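PDB 4XG0: uncharacterized protein from Bordetella bronchiseptica, which probably acts as an ATP-dependent kinase of the DUF1537 family, which serves catabolic pathways for acid sugars. Local coordinates for residues R248-V261 / L413-F425. Sequence-based numbering, arbitrary orientation.
Sequences RVWAGGQAAGPVLV and LIRAAQAIRERRF. With SO4 (sulfate ion), chain D; SO4 (sulfate ion), chain E.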
ATOM      1  N   ARG A 248      -0.142  -2.470   0.922  1.00 15.74           N
ATOM      2  CA  ARG A 248       0.509  -1.401   0.223  1.00 14.59           C
ATOM      3  C   ARG A 248       1.038  -0.257   1.116  1.00 15.14           C
ATOM      4  O   ARG A 248       2.150   0.250   0.913  1.00 17.31           O
ATOM      5  CB  ARG A 248      -0.431  -0.845  -0.858  1.00 18.51           C
ATOM      6  CG  ARG A 248      -0.741  -1.821  -1.987  1.00 16.45           C
ATOM      7  CD  ARG A 248      -1.445  -1.162  -3.139  1.00 23.57           C
ATOM      8  NE  ARG A 248      -2.853  -0.970  -2.821  1.00 25.52           N
ATOM      9  CZ  ARG A 248      -3.820  -1.822  -3.159  1.00 27.55           C
ATOM     10  NH1 ARG A 248      -5.067  -1.549  -2.814  1.00 24.01           N
ATOM     11  NH2 ARG A 248      -3.547  -2.956  -3.799  1.00 29.61           N
ATOM     12  N   VAL A 249       0.267   0.149   2.120  1.00 15.17           N
ATOM     13  CA  VAL A 249       0.713   1.256   2.919  1.00 19.30           C
ATOM     14  C   VAL A 249       1.921   0.861   3.753  1.00 17.79           C
ATOM     15  O   VAL A 249       2.880   1.604   3.851  1.00 19.34           O
ATOM     16  CB  VAL A 249      -0.421   1.769   3.826  1.00 23.43           C
ATOM     17  CG1 VAL A 249       0.158   2.695   4.860  1.00 23.56           C
ATOM     18  CG2 VAL A 249      -1.435   2.494   2.961  1.00 24.69           C
ATOM     19  N   TRP A 250       1.877  -0.338   4.304  1.00 19.36           N
ATOM     20  CA  TRP A 250       2.976  -0.822   5.113  1.00 24.97           C
ATOM     21  C   TRP A 250       4.227  -1.098   4.255  1.00 20.99           C
ATOM     22  O   TRP A 250       5.360  -0.922   4.716  1.00 20.02           O
ATOM     23  CB  TRP A 250       2.539  -2.050   5.898  1.00 19.55           C
ATOM     24  CG  TRP A 250       1.693  -1.702   7.122  1.00 21.72           C
ATOM     25  CD1 TRP A 250       1.707  -0.522   7.816  1.00 22.66           C
ATOM     26  CD2 TRP A 250       0.722  -2.537   7.776  1.00 20.19           C
ATOM     27  NE1 TRP A 250       0.787  -0.574   8.862  1.00 20.09           N
ATOM     28  CE2 TRP A 250       0.185  -1.795   8.854  1.00 23.05           C
ATOM     29  CE3 TRP A 250       0.255  -3.838   7.557  1.00 18.48           C
ATOM     30  CZ2 TRP A 250      -0.786  -2.311   9.704  1.00 26.23           C
ATOM     31  CZ3 TRP A 250      -0.686  -4.347   8.386  1.00 17.51           C
ATOM     32  CH2 TRP A 250      -1.212  -3.578   9.459  1.00 21.37           C
ATOM     33  N   ALA A 251       4.033  -1.502   3.003  1.00 18.80           N
ATOM     34  CA  ALA A 251       5.154  -1.604   2.071  1.00 20.56           C
ATOM     35  C   ALA A 251       5.745  -0.208   1.751  1.00 20.34           C
ATOM     36  O   ALA A 251       6.953  -0.021   1.682  1.00 22.66           O
ATOM     37  CB  ALA A 251       4.678  -2.291   0.780  1.00 20.35           C
ATOM     38  N   GLY A 252       4.881   0.785   1.560  1.00 20.67           N
ATOM     39  CA  GLY A 252       5.333   2.119   1.244  1.00 22.78           C
ATOM     40  C   GLY A 252       6.214   2.697   2.337  1.00 25.38           C
ATOM     41  O   GLY A 252       7.073   3.529   2.088  1.00 28.94           O
ATOM     42  N   GLY A 253       5.967   2.247   3.565  1.00 26.93           N
ATOM     43  CA  GLY A 253       6.769   2.687   4.693  1.00 32.63           C
ATOM     44  C   GLY A 253       8.181   2.171   4.593  1.00 30.94           C
ATOM     45  O   GLY A 253       9.093   2.706   5.237  1.00 35.18           O
ATOM     46  N   GLN A 254       8.387   1.158   3.758  1.00 29.05           N
ATOM     47  CA  GLN A 254       9.731   0.626   3.509  1.00 26.36           C
ATOM     48  C   GLN A 254      10.436   1.223   2.277  1.00 30.08           C
ATOM     49  O   GLN A 254      11.582   0.889   2.019  1.00 30.65           O
ATOM     50  CB  GLN A 254       9.653  -0.897   3.356  1.00 28.87           C
ATOM     51  CG  GLN A 254       9.040  -1.587   4.557  1.00 25.47           C
ATOM     52  CD  GLN A 254       9.846  -1.295   5.800  1.00 34.73           C
ATOM     53  OE1 GLN A 254      11.074  -1.414   5.787  1.00 37.40           O
ATOM     54  NE2 GLN A 254       9.174  -0.891   6.864  1.00 35.89           N
ATOM     55  N   ALA A 255       9.773   2.104   1.527  1.00 25.79           N
ATOM     56  CA  ALA A 255      10.414   2.743   0.359  1.00 25.16           C
ATOM     57  C   ALA A 255      11.358   3.828   0.835  1.00 27.64           C
ATOM     58  O   ALA A 255      11.054   4.520   1.807  1.00 31.61           O
ATOM     59  CB  ALA A 255       9.395   3.335  -0.545  1.00 24.61           C
ATOM     60  N   ALA A 256      12.492   3.966   0.150  1.00 26.98           N
ATOM     61  CA  ALA A 256      13.542   4.906   0.570  1.00 27.58           C
ATOM     62  C   ALA A 256      13.945   5.788  -0.621  1.00 25.39           C
ATOM     63  O   ALA A 256      14.345   5.281  -1.659  1.00 24.23           O
ATOM     64  CB  ALA A 256      14.738   4.147   1.102  1.00 37.09           C
ATOM     65  N   GLY A 257      13.822   7.107  -0.453  1.00 26.76           N
ATOM     66  CA  GLY A 257      14.215   8.053  -1.477  1.00 23.82           C
ATOM     67  C   GLY A 257      13.036   8.296  -2.403  1.00 21.97           C
ATOM     68  O   GLY A 257      12.045   7.560  -2.338  1.00 23.66           O
ATOM     69  N   PRO A 258      13.161   9.296  -3.287  1.00 25.79           N
ATOM     70  CA  PRO A 258      12.098   9.624  -4.230  1.00 24.93           C
ATOM     71  C   PRO A 258      12.053   8.642  -5.374  1.00 21.91           C
ATOM     72  O   PRO A 258      13.050   8.003  -5.681  1.00 21.80           O
ATOM     73  CB  PRO A 258      12.529  10.989  -4.744  1.00 23.99           C
ATOM     74  CG  PRO A 258      13.999  10.892  -4.774  1.00 31.25           C
ATOM     75  CD  PRO A 258      14.361  10.108  -3.531  1.00 32.85           C
ATOM     76  N   VAL A 259      10.887   8.497  -5.976  1.00 18.46           N
ATOM     77  CA  VAL A 259      10.772   7.878  -7.274  1.00 15.31           C
ATOM     78  C   VAL A 259      11.156   8.915  -8.310  1.00 19.27           C
ATOM     79  O   VAL A 259      10.663  10.047  -8.289  1.00 22.98           O
ATOM     80  CB  VAL A 259       9.317   7.372  -7.544  1.00 19.60           C
ATOM     81  CG1 VAL A 259       9.195   6.964  -8.985  1.00 21.87           C
ATOM     82  CG2 VAL A 259       9.009   6.200  -6.679  1.00 23.70           C
ATOM     83  N   LEU A 260      12.068   8.550  -9.206  1.00 19.38           N
ATOM     84  CA  LEU A 260      12.481   9.417 -10.284  1.00 16.80           C
ATOM     85  C   LEU A 260      11.702   9.062 -11.556  1.00 19.29           C
ATOM     86  O   LEU A 260      11.724   7.922 -11.982  1.00 18.51           O
ATOM     87  CB  LEU A 260      13.984   9.206 -10.549  1.00 18.15           C
ATOM     88  CG  LEU A 260      14.564  10.073 -11.647  1.00 26.10           C
ATOM     89  CD1 LEU A 260      14.404  11.555 -11.315  1.00 21.01           C
ATOM     90  CD2 LEU A 260      16.038   9.733 -11.845  1.00 23.87           C
ATOM     91  N   VAL A 261      11.022  10.038 -12.156  1.00 20.90           N
ATOM     92  CA  VAL A 261      10.279   9.838 -13.383  1.00 17.50           C
ATOM     93  C   VAL A 261      10.909  10.606 -14.553  1.00 21.26           C
ATOM     94  O   VAL A 261      11.127  11.808 -14.467  1.00 24.36           O
ATOM     95  CB  VAL A 261       8.822  10.271 -13.193  1.00 16.04           C
ATOM     96  CG1 VAL A 261       8.012  10.013 -14.447  1.00 18.83           C
ATOM     97  CG2 VAL A 261       8.243   9.587 -11.984  1.00 20.08           C
ATOM     98  N   LEU A 413       1.455   8.052 -14.664  1.00 18.80           N
ATOM     99  CA  LEU A 413       2.796   8.186 -14.068  1.00 17.62           C
ATOM    100  C   LEU A 413       2.684   8.320 -12.544  1.00 19.85           C
ATOM    101  O   LEU A 413       3.551   7.849 -11.803  1.00 19.82           O
ATOM    102  CB  LEU A 413       3.581   9.340 -14.665  1.00 20.78           C
ATOM    103  CG  LEU A 413       3.852   9.262 -16.173  1.00 21.69           C
ATOM    104  CD1 LEU A 413       4.490  10.547 -16.674  1.00 24.52           C
ATOM    105  CD2 LEU A 413       4.734   8.100 -16.496  1.00 20.43           C
ATOM    106  N   ILE A 414       1.611   8.968 -12.087  1.00 17.67           N
ATOM    107  CA  ILE A 414       1.322   9.049 -10.664  1.00 17.86           C
ATOM    108  C   ILE A 414       1.142   7.631 -10.118  1.00 20.29           C
ATOM    109  O   ILE A 414       1.761   7.232  -9.106  1.00 17.35           O
ATOM    110  CB  ILE A 414       0.058   9.896 -10.412  1.00 21.90           C
ATOM    111  CG1 ILE A 414       0.333  11.341 -10.799  1.00 23.01           C
ATOM    112  CG2 ILE A 414      -0.363   9.812  -8.969  1.00 22.90           C
ATOM    113  CD1 ILE A 414      -0.925  12.177 -10.920  1.00 24.66           C
ATOM    114  N   ARG A 415       0.319   6.871 -10.805  1.00 19.16           N
ATOM    115  CA  ARG A 415       0.076   5.480 -10.431  1.00 21.33           C
ATOM    116  C   ARG A 415       1.362   4.642 -10.438  1.00 22.25           C
ATOM    117  O   ARG A 415       1.539   3.793  -9.579  1.00 18.36           O
ATOM    118  CB  ARG A 415      -0.964   4.845 -11.341  1.00 18.53           C
ATOM    119  CG  ARG A 415      -2.383   5.412 -11.155  1.00 22.37           C
ATOM    120  CD  ARG A 415      -3.404   4.675 -12.067  1.00 29.94           C
ATOM    121  NE  ARG A 415      -3.521   3.251 -11.729  1.00 37.76           N
ATOM    122  CZ  ARG A 415      -4.052   2.314 -12.517  1.00 37.47           C
ATOM    123  NH1 ARG A 415      -4.511   2.621 -13.725  1.00 36.35           N
ATOM    124  NH2 ARG A 415      -4.113   1.049 -12.099  1.00 38.27           N
ATOM    125  N   ALA A 416       2.211   4.849 -11.441  1.00 19.12           N
ATOM    126  CA  ALA A 416       3.507   4.143 -11.559  1.00 16.17           C
ATOM    127  C   ALA A 416       4.407   4.408 -10.392  1.00 15.28           C
ATOM    128  O   ALA A 416       4.943   3.456  -9.797  1.00 17.58           O
ATOM    129  CB  ALA A 416       4.208   4.525 -12.834  1.00 19.23           C
ATOM    130  N   ALA A 417       4.567   5.669 -10.028  1.00 16.90           N
ATOM    131  CA  ALA A 417       5.379   6.010  -8.869  1.00 17.97           C
ATOM    132  C   ALA A 417       4.811   5.388  -7.613  1.00 20.27           C
ATOM    133  O   ALA A 417       5.537   4.824  -6.782  1.00 17.57           O
ATOM    134  CB  ALA A 417       5.484   7.512  -8.728  1.00 18.77           C
ATOM    135  N   GLN A 418       3.498   5.467  -7.448  1.00 18.41           N
ATOM    136  CA  GLN A 418       2.878   4.899  -6.280  1.00 19.27           C
ATOM    137  C   GLN A 418       3.089   3.379  -6.252  1.00 18.73           C
ATOM    138  O   GLN A 418       3.337   2.814  -5.198  1.00 19.99           O
ATOM    139  CB  GLN A 418       1.386   5.271  -6.260  1.00 21.68           C
ATOM    140  CG  GLN A 418       0.592   4.587  -5.153  1.00 29.22           C
ATOM    141  CD  GLN A 418      -0.897   4.980  -5.106  1.00 41.49           C
ATOM    142  OE1 GLN A 418      -1.496   5.005  -4.031  1.00 47.66           O
ATOM    143  NE2 GLN A 418      -1.500   5.236  -6.268  1.00 44.82           N
ATOM    144  N   ALA A 419       3.026   2.730  -7.419  1.00 19.99           N
ATOM    145  CA  ALA A 419       3.187   1.277  -7.516  1.00 18.70           C
ATOM    146  C   ALA A 419       4.536   0.851  -7.009  1.00 18.42           C
ATOM    147  O   ALA A 419       4.655  -0.205  -6.396  1.00 19.23           O
ATOM    148  CB  ALA A 419       3.020   0.828  -8.908  1.00 18.69           C
ATOM    149  N   ILE A 420       5.547   1.660  -7.289  1.00 14.68           N
ATOM    150  CA  ILE A 420       6.910   1.310  -6.853  1.00 14.67           C
ATOM    151  C   ILE A 420       6.949   1.414  -5.334  1.00 15.63           C
ATOM    152  O   ILE A 420       7.442   0.529  -4.632  1.00 18.58           O
ATOM    153  CB  ILE A 420       7.965   2.224  -7.483  1.00 17.82           C
ATOM    154  CG1 ILE A 420       8.191   1.863  -8.964  1.00 16.93           C
ATOM    155  CG2 ILE A 420       9.288   2.103  -6.742  1.00 16.50           C
ATOM    156  CD1 ILE A 420       8.953   2.930  -9.765  1.00 19.33           C
ATOM    157  N   ARG A 421       6.418   2.514  -4.814  1.00 19.39           N
ATOM    158  CA  ARG A 421       6.503   2.758  -3.385  1.00 20.82           C
ATOM    159  C   ARG A 421       5.758   1.683  -2.616  1.00 18.37           C
ATOM    160  O   ARG A 421       6.194   1.247  -1.576  1.00 22.62           O
ATOM    161  CB  ARG A 421       5.891   4.103  -3.048  1.00 20.68           C
ATOM    162  CG  ARG A 421       6.617   5.232  -3.660  1.00 24.95           C
ATOM    163  CD  ARG A 421       6.296   6.551  -3.020  1.00 32.39           C
ATOM    164  NE  ARG A 421       7.505   7.326  -3.179  1.00 56.19           N
ATOM    165  CZ  ARG A 421       8.535   7.262  -2.347  1.00 49.29           C
ATOM    166  NH1 ARG A 421       8.476   6.527  -1.241  1.00 56.68           N
ATOM    167  NH2 ARG A 421       9.606   7.967  -2.606  1.00 40.43           N
ATOM    168  N   GLU A 422       4.609   1.271  -3.154  1.00 20.32           N
ATOM    169  CA  GLU A 422       3.686   0.412  -2.434  1.00 20.51           C
ATOM    170  C   GLU A 422       3.887  -1.079  -2.650  1.00 16.79           C
ATOM    171  O   GLU A 422       3.022  -1.874  -2.343  1.00 17.55           O
ATOM    172  CB  GLU A 422       2.269   0.810  -2.786  1.00 20.61           C
ATOM    173  CG  GLU A 422       1.958   2.194  -2.253  1.00 23.22           C
ATOM    174  CD  GLU A 422       0.507   2.586  -2.420  1.00 22.91           C
ATOM    175  OE1 GLU A 422      -0.199   2.013  -3.286  1.00 27.09           O
ATOM    176  OE2 GLU A 422       0.109   3.507  -1.694  1.00 31.01           O
ATOM    177  N   ARG A 423       5.036  -1.436  -3.227  1.00 17.04           N
ATOM    178  CA  ARG A 423       5.437  -2.820  -3.352  1.00 19.87           C
ATOM    179  C   ARG A 423       6.594  -3.085  -2.418  1.00 18.15           C
ATOM    180  O   ARG A 423       7.487  -2.251  -2.296  1.00 20.32           O
ATOM    181  CB  ARG A 423       5.858  -3.124  -4.784  1.00 21.03           C
ATOM    182  CG  ARG A 423       6.471  -4.486  -4.963  1.00 26.45           C
ATOM    183  CD  ARG A 423       6.418  -4.942  -6.393  1.00 36.92           C
ATOM    184  NE  ARG A 423       5.037  -5.196  -6.777  1.00 41.10           N
ATOM    185  CZ  ARG A 423       4.440  -6.384  -6.688  1.00 41.50           C
ATOM    186  NH1 ARG A 423       3.173  -6.497  -7.048  1.00 43.85           N
ATOM    187  NH2 ARG A 423       5.097  -7.452  -6.247  1.00 31.84           N
ATOM    188  N   ARG A 424       6.548  -4.242  -1.786  1.00 17.66           N
ATOM    189  CA  ARG A 424       7.636  -4.736  -0.954  1.00 17.75           C
ATOM    190  C   ARG A 424       8.613  -5.448  -1.887  1.00 20.95           C
ATOM    191  O   ARG A 424       8.232  -6.371  -2.613  1.00 20.25           O
ATOM    192  CB  ARG A 424       7.114  -5.696   0.085  1.00 20.34           C
ATOM    193  CG  ARG A 424       8.205  -6.201   1.009  1.00 24.61           C
ATOM    194  CD  ARG A 424       8.785  -5.047   1.826  1.00 23.56           C
ATOM    195  NE  ARG A 424       9.758  -5.559   2.793  1.00 31.94           N
ATOM    196  CZ  ARG A 424      10.964  -5.047   3.014  1.00 33.39           C
ATOM    197  NH1 ARG A 424      11.405  -3.999   2.330  1.00 27.87           N
ATOM    198  NH2 ARG A 424      11.754  -5.611   3.932  1.00 39.15           N
ATOM    199  N   PHE A 425       9.857  -5.007  -1.863  1.00 18.05           N
ATOM    200  CA  PHE A 425      10.910  -5.676  -2.632  1.00 23.20           C
ATOM    201  C   PHE A 425      11.856  -6.402  -1.680  1.00 30.85           C
ATOM    202  O   PHE A 425      12.208  -5.852  -0.659  1.00 28.29           O
ATOM    203  CB  PHE A 425      11.683  -4.643  -3.424  1.00 24.21           C
ATOM    204  CG  PHE A 425      10.890  -3.993  -4.495  1.00 21.81           C
ATOM    205  CD1 PHE A 425      10.803  -4.571  -5.740  1.00 17.05           C
ATOM    206  CD2 PHE A 425      10.230  -2.791  -4.254  1.00 23.97           C
ATOM    207  CE1 PHE A 425      10.076  -3.952  -6.756  1.00 17.85           C
ATOM    208  CE2 PHE A 425       9.471  -2.178  -5.242  1.00 17.67           C
ATOM    209  CZ  PHE A 425       9.401  -2.751  -6.506  1.00 22.92           C
TER
HETATM  210  S   SO4 D 503      -6.925  -4.280  -4.927  1.00 50.29           S
HETATM  211  O1  SO4 D 503      -7.308  -3.171  -4.013  1.00 35.83           O
HETATM  212  O2  SO4 D 503      -7.417  -5.604  -4.499  1.00 47.41           O
HETATM  213  O3  SO4 D 503      -5.462  -4.395  -4.993  1.00 48.25           O
HETATM  214  O4  SO4 D 503      -7.470  -4.039  -6.268  1.00 56.67           O
HETATM  215  S   SO4 E 504      -6.620  -0.623 -14.498  1.00 62.68           S
HETATM  216  O1  SO4 E 504      -7.418  -0.087 -13.388  1.00 59.76           O
HETATM  217  O2  SO4 E 504      -5.370  -1.182 -13.980  1.00 55.19           O
HETATM  218  O3  SO4 E 504      -7.373  -1.666 -15.210  1.00 58.83           O
HETATM  219  O4  SO4 E 504      -6.295   0.460 -15.436  1.00 58.61           O
HETATM  220  O   HOH W   1       8.618  -0.707  -0.490  1.00 20.54           O
HETATM  221  O   HOH W   2      13.158  -1.611   3.874  1.00 48.64           O
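The guanidinium of Arg-421 reaches from the last turn of helix 412-421 to the backbone of the linker, where NH2 gives a bent hydrogen bond (129°) to the carbonyl O of Gly-257; at 2.5 Å it is shorter than expected, and its exact length is doubtful. This oxygen meets the edge of the guanidinium, near its plane, while the methyl CB of Ala-255 lies 3.4 Å from NH1. The side chain gets there by staying extended from CG to NE, sliding past Val-259 in the opposite direction, and NH2 also forms a salt bridge with Asp-316. A second close approach involves backbone alone: CA of Gly-252 donates a C-H...O contact to Arg-421 O at 3.1 Å. The linker joins helix 240-252, on the sugar-binding side, to strand 259-263, an inner strand, between 317-321 and 354-358, of the mixed sheet in the nucleotide-binding domain; the C-terminal helix packs against that sheet, and the residues after it run beside helix 240-252, so the linker and the C-terminal tail lie together between the two halves. On the sheet side, Val-259 CG1 sits 3.8 Å from Ala-417 CB, and its CG2, anti to the carbonyl carbon, turns to Ile-420 CG2; further along, Val-261 faces Leu-413. At the other end, Arg-248 and Glu-422 touch mainly through aliphatic parts, CB to CB at 3.7 Å. Glu-422 OE1 lies 4.0 Å from Arg-248 NE, beyond a salt bridge; the arginine bends at chi3 (-78°), and its NH1 and NH2 bond a sulfate probably taken up from the crystallisation liquor. Arg-424, salt-bridged to Glu-72, receives Gln-254 CG over one face of its guanidinium, 3.9 Å above the plane.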